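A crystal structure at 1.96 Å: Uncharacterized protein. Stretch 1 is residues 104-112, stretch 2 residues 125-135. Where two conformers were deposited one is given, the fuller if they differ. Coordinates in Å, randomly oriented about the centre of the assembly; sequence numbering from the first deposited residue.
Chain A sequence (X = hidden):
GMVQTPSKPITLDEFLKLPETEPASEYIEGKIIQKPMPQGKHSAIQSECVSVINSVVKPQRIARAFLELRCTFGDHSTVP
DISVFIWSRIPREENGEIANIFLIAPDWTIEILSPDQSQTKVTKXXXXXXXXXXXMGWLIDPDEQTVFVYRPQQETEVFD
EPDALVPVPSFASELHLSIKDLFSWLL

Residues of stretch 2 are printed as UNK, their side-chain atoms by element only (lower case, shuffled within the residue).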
# COMPACT_ATOMS: atom_id res chain seq x y z
N ILE A 104 -11.01 -18.15 -11.15
CA ILE A 104 -9.55 -18.06 -11.08
C ILE A 104 -9.10 -16.60 -10.95
O ILE A 104 -9.84 -15.68 -11.27
CB ILE A 104 -8.90 -18.75 -12.33
CG1 ILE A 104 -9.48 -18.21 -13.66
CG2 ILE A 104 -8.98 -20.30 -12.26
CD1 ILE A 104 -8.59 -18.41 -14.84
N ALA A 105 -7.86 -16.41 -10.50
CA ALA A 105 -7.26 -15.10 -10.33
C ALA A 105 -6.81 -14.54 -11.70
O ALA A 105 -6.34 -15.33 -12.53
CB ALA A 105 -6.08 -15.18 -9.37
N PRO A 106 -6.90 -13.21 -11.95
CA PRO A 106 -6.39 -12.68 -13.24
C PRO A 106 -4.88 -12.85 -13.36
O PRO A 106 -4.21 -12.98 -12.35
CB PRO A 106 -6.75 -11.18 -13.20
CG PRO A 106 -7.64 -11.00 -12.01
CD PRO A 106 -7.37 -12.13 -11.06
N ASP A 107 -4.33 -12.81 -14.57
CA ASP A 107 -2.87 -12.84 -14.72
C ASP A 107 -2.32 -11.47 -14.33
O ASP A 107 -1.21 -11.36 -13.82
CB ASP A 107 -2.50 -13.18 -16.18
CG ASP A 107 -2.71 -14.65 -16.43
OD1 ASP A 107 -1.84 -15.44 -16.01
OD2 ASP A 107 -3.82 -15.01 -16.92
N TRP A 108 -3.11 -10.44 -14.55
CA TRP A 108 -2.74 -9.06 -14.27
C TRP A 108 -3.99 -8.31 -13.78
O TRP A 108 -5.00 -8.27 -14.48
CB TRP A 108 -2.14 -8.44 -15.55
CG TRP A 108 -1.70 -7.00 -15.48
CD1 TRP A 108 -1.42 -6.25 -14.37
CD2 TRP A 108 -1.38 -6.17 -16.62
NE1 TRP A 108 -1.01 -4.98 -14.74
CE2 TRP A 108 -0.96 -4.92 -16.12
CE3 TRP A 108 -1.44 -6.37 -18.02
CZ2 TRP A 108 -0.59 -3.87 -16.98
CZ3 TRP A 108 -1.06 -5.32 -18.86
CH2 TRP A 108 -0.66 -4.09 -18.34
N THR A 109 -3.92 -7.79 -12.54
CA THR A 109 -5.04 -7.05 -11.97
C THR A 109 -4.68 -5.56 -11.92
O THR A 109 -3.57 -5.21 -11.54
CB THR A 109 -5.49 -7.60 -10.59
OG1 THR A 109 -6.63 -6.86 -10.15
CG2 THR A 109 -4.42 -7.48 -9.49
N ILE A 110 -5.61 -4.70 -12.32
CA ILE A 110 -5.40 -3.26 -12.28
C ILE A 110 -6.52 -2.62 -11.49
O ILE A 110 -7.69 -2.82 -11.81
CB ILE A 110 -5.25 -2.63 -13.69
CG1 ILE A 110 -4.07 -3.27 -14.47
CG2 ILE A 110 -5.11 -1.10 -13.60
CD1 ILE A 110 -4.18 -3.15 -15.91
N GLU A 111 -6.15 -1.88 -10.43
CA GLU A 111 -7.08 -1.17 -9.57
C GLU A 111 -6.78 0.30 -9.67
O GLU A 111 -5.62 0.70 -9.63
CB GLU A 111 -6.98 -1.65 -8.12
CG GLU A 111 -7.30 -3.13 -7.94
CD GLU A 111 -8.77 -3.51 -7.97
OE1 GLU A 111 -9.62 -2.70 -8.41
OE2 GLU A 111 -9.08 -4.65 -7.56
N ILE A 112 -7.82 1.10 -9.82
CA ILE A 112 -7.65 2.54 -9.92
C ILE A 112 -8.39 3.18 -8.77
O ILE A 112 -9.59 2.96 -8.62
CB ILE A 112 -8.13 3.07 -11.30
CG1 ILE A 112 -7.41 2.35 -12.46
CG2 ILE A 112 -7.93 4.59 -11.42
CD1 ILE A 112 -8.36 2.06 -13.64
N UNK A 125 -6.89 -6.80 -1.68
CA UNK A 125 -7.40 -7.51 -2.86
C UNK A 125 -6.27 -7.86 -3.83
O UNK A 125 -6.22 -8.99 -4.31
c UNK A 125 -9.82 -6.73 -2.86
c UNK A 125 -8.49 -6.69 -3.58
n UNK A 125 -10.72 -5.84 -3.24
o UNK A 125 -10.07 -7.56 -1.96
N UNK A 126 -5.34 -6.93 -4.06
CA UNK A 126 -4.20 -7.17 -4.95
C UNK A 126 -3.33 -8.26 -4.33
O UNK A 126 -2.93 -9.19 -5.02
c UNK A 126 -3.68 -3.50 -6.31
c UNK A 126 -4.23 -4.93 -6.18
c UNK A 126 -2.06 -6.23 -5.94
c UNK A 126 -3.40 -5.88 -5.27
N UNK A 127 -3.06 -8.17 -3.01
CA UNK A 127 -2.20 -9.17 -2.39
C UNK A 127 -2.85 -10.56 -2.39
O UNK A 127 -2.14 -11.55 -2.53
c UNK A 127 0.50 -7.67 -1.56
c UNK A 127 -1.76 -8.73 -0.98
c UNK A 127 -0.90 -7.45 -0.94
c UNK A 127 -0.80 -6.91 0.47
N UNK A 128 -4.20 -10.63 -2.28
CA UNK A 128 -4.96 -11.89 -2.34
C UNK A 128 -4.83 -12.49 -3.75
O UNK A 128 -4.64 -13.69 -3.88
c UNK A 128 -7.28 -12.91 -1.99
n UNK A 128 -8.66 -14.53 -2.51
c UNK A 128 -6.44 -11.67 -1.94
n UNK A 128 -7.24 -13.84 -0.98
c UNK A 128 -8.17 -13.32 -2.94
c UNK A 128 -8.08 -14.80 -1.34
N UNK A 129 -4.87 -11.64 -4.81
CA UNK A 129 -4.66 -12.09 -6.20
C UNK A 129 -3.30 -12.78 -6.35
O UNK A 129 -3.23 -13.88 -6.91
c UNK A 129 -4.78 -10.92 -7.17
s UNK A 129 -6.46 -10.34 -7.41
N UNK A 130 -2.23 -12.13 -5.85
CA UNK A 130 -0.86 -12.65 -5.92
C UNK A 130 -0.73 -13.99 -5.20
O UNK A 130 0.02 -14.85 -5.65
c UNK A 130 1.15 -9.36 -5.23
c UNK A 130 0.89 -10.46 -7.46
c UNK A 130 0.15 -11.65 -5.34
c UNK A 130 0.30 -10.31 -6.06
N UNK A 131 -1.50 -14.17 -4.11
CA UNK A 131 -1.51 -15.41 -3.32
C UNK A 131 -2.12 -16.57 -4.14
O UNK A 131 -1.86 -17.74 -3.85
c UNK A 131 -2.30 -15.17 -2.01
c UNK A 131 -2.36 -16.37 -1.05
c UNK A 131 -3.22 -16.08 0.17
n UNK A 131 -3.92 -16.97 2.37
c UNK A 131 -3.20 -17.26 1.11
N UNK A 132 -2.94 -16.25 -5.16
CA UNK A 132 -3.63 -17.28 -5.94
C UNK A 132 -3.20 -17.33 -7.41
O UNK A 132 -3.95 -17.85 -8.24
n UNK A 132 -5.99 -17.42 -2.20
c UNK A 132 -5.69 -16.62 -3.29
c UNK A 132 -6.00 -18.68 -2.64
c UNK A 132 -5.14 -17.12 -5.76
n UNK A 132 -5.72 -18.75 -3.93
c UNK A 132 -5.55 -17.44 -4.35
N UNK A 133 -1.99 -16.86 -7.70
CA UNK A 133 -1.40 -16.97 -9.02
C UNK A 133 -1.27 -15.76 -9.91
O UNK A 133 -0.73 -15.87 -11.01
N UNK A 134 -1.78 -14.59 -9.50
CA UNK A 134 -1.68 -13.39 -10.34
C UNK A 134 -0.19 -13.05 -10.54
O UNK A 134 0.60 -13.14 -9.61
c UNK A 134 -2.35 -10.93 -10.49
c UNK A 134 -2.49 -12.25 -9.73
o UNK A 134 -3.86 -12.65 -9.72
N UNK A 135 0.18 -12.72 -11.79
CA UNK A 135 1.57 -12.38 -12.11
C UNK A 135 1.89 -10.98 -11.67
O UNK A 135 3.01 -10.73 -11.25
o UNK A 135 2.69 -13.20 -16.25
c UNK A 135 1.84 -12.49 -13.63
c UNK A 135 1.42 -13.82 -14.28
n UNK A 135 0.93 -14.60 -16.53
c UNK A 135 1.72 -13.83 -15.77
O HOH W 1 -6.37 -18.77 -9.54

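Position 125 carries two carbons, the second bearing one oxygen and one nitrogen: a short amide. Its CB points toward the strand, yet no atom comes within contact range of stretch 1, and the amide nitrogen is satisfied elsewhere in the structure. It is Asn125.

At position 126 there are four carbons, forked at the first, with one arm two carbons long. This beta-branched chain leaves the helix sideways, and its end comes nearer the strand, among the carbons of Thr109 and Glu111. It is Ile126: CG1 lies 4.0 Å from Glu111 CG and 4.2 Å from Thr109 CG2, so the aliphatic part of the glutamate serves as packing surface.

Position 127 has four carbons forked at the second and is out of reach of stretch 1; it is Leu127. Position 128 has one carbon and then a five-membered ring of three carbons and two nitrogens, also out of reach, and is His128.

Position 129 shows one carbon and one sulfur, with CB pointing toward the strand. The sulfur lies 4.1 Å from Thr109 CG2 and 4.2 Å from Pro106 CD. It is Cys129; its CA lies 5.7 Å from the CA of Ala105, whose CB is 4.0 Å from Cys129 O.

Position 130, four carbons forked at the second, has its CB directed away and makes no contact: Leu130. Position 131, four carbons in a row ending in nitrogen, is extended and exposed: Lys131.

Position 132 again has one carbon and a five-membered ring with two nitrogens. Its CB lies 4.2 Å from Ala105 CB, but the ring leads away. It is His132, whose backbone contributes more: one water donates to His132 O at 2.9 Å and accepts from Ala105 N at 3.0 Å.

Position 133 has no side-chain atoms. With phi 107° and psi -4°, a CB would be jammed against the carbonyl oxygen of His132, so the backbone itself calls for Gly133.

Position 134 has one carbon carrying an oxygen and a carbon. The oxygen lies 2.7 Å from Pro106 O, and the methyl carbon lies 3.5 Å from Asp107 O. It is Thr134, and OG1 donates to that proline carbonyl, while CG2 packs 4.1 Å from Thr109 CG2.

Position 135 has three carbons, the third carrying an oxygen and a nitrogen; that nitrogen lies 2.9 Å from Asp107 OD1, and the backbone N lies 2.8 Å from Asp107 O. It is Gln135, and both nitrogens donate.

The contact divides into two zones. Where the helix runs antiparallel to the strand, their axes 9.6 Å apart at closest approach, side chains pack: Ile126 meets Thr109 and Glu111, the strand residues whose CB atoms point toward the helix, and Cys129 meets Thr109 and, in the loop before the strand, Pro106. Beyond the helix, Gly133 permits a tight turn, and Thr134 and Gln135 fasten the following chain to the carbonyls of Pro106 and Asp107 and to the Asp107 carboxylate. The rule to read is apolar packing along the helix and directional hydrogen bonds at the loop.

Stretch 2 125-135: NILHCLKHGTQ
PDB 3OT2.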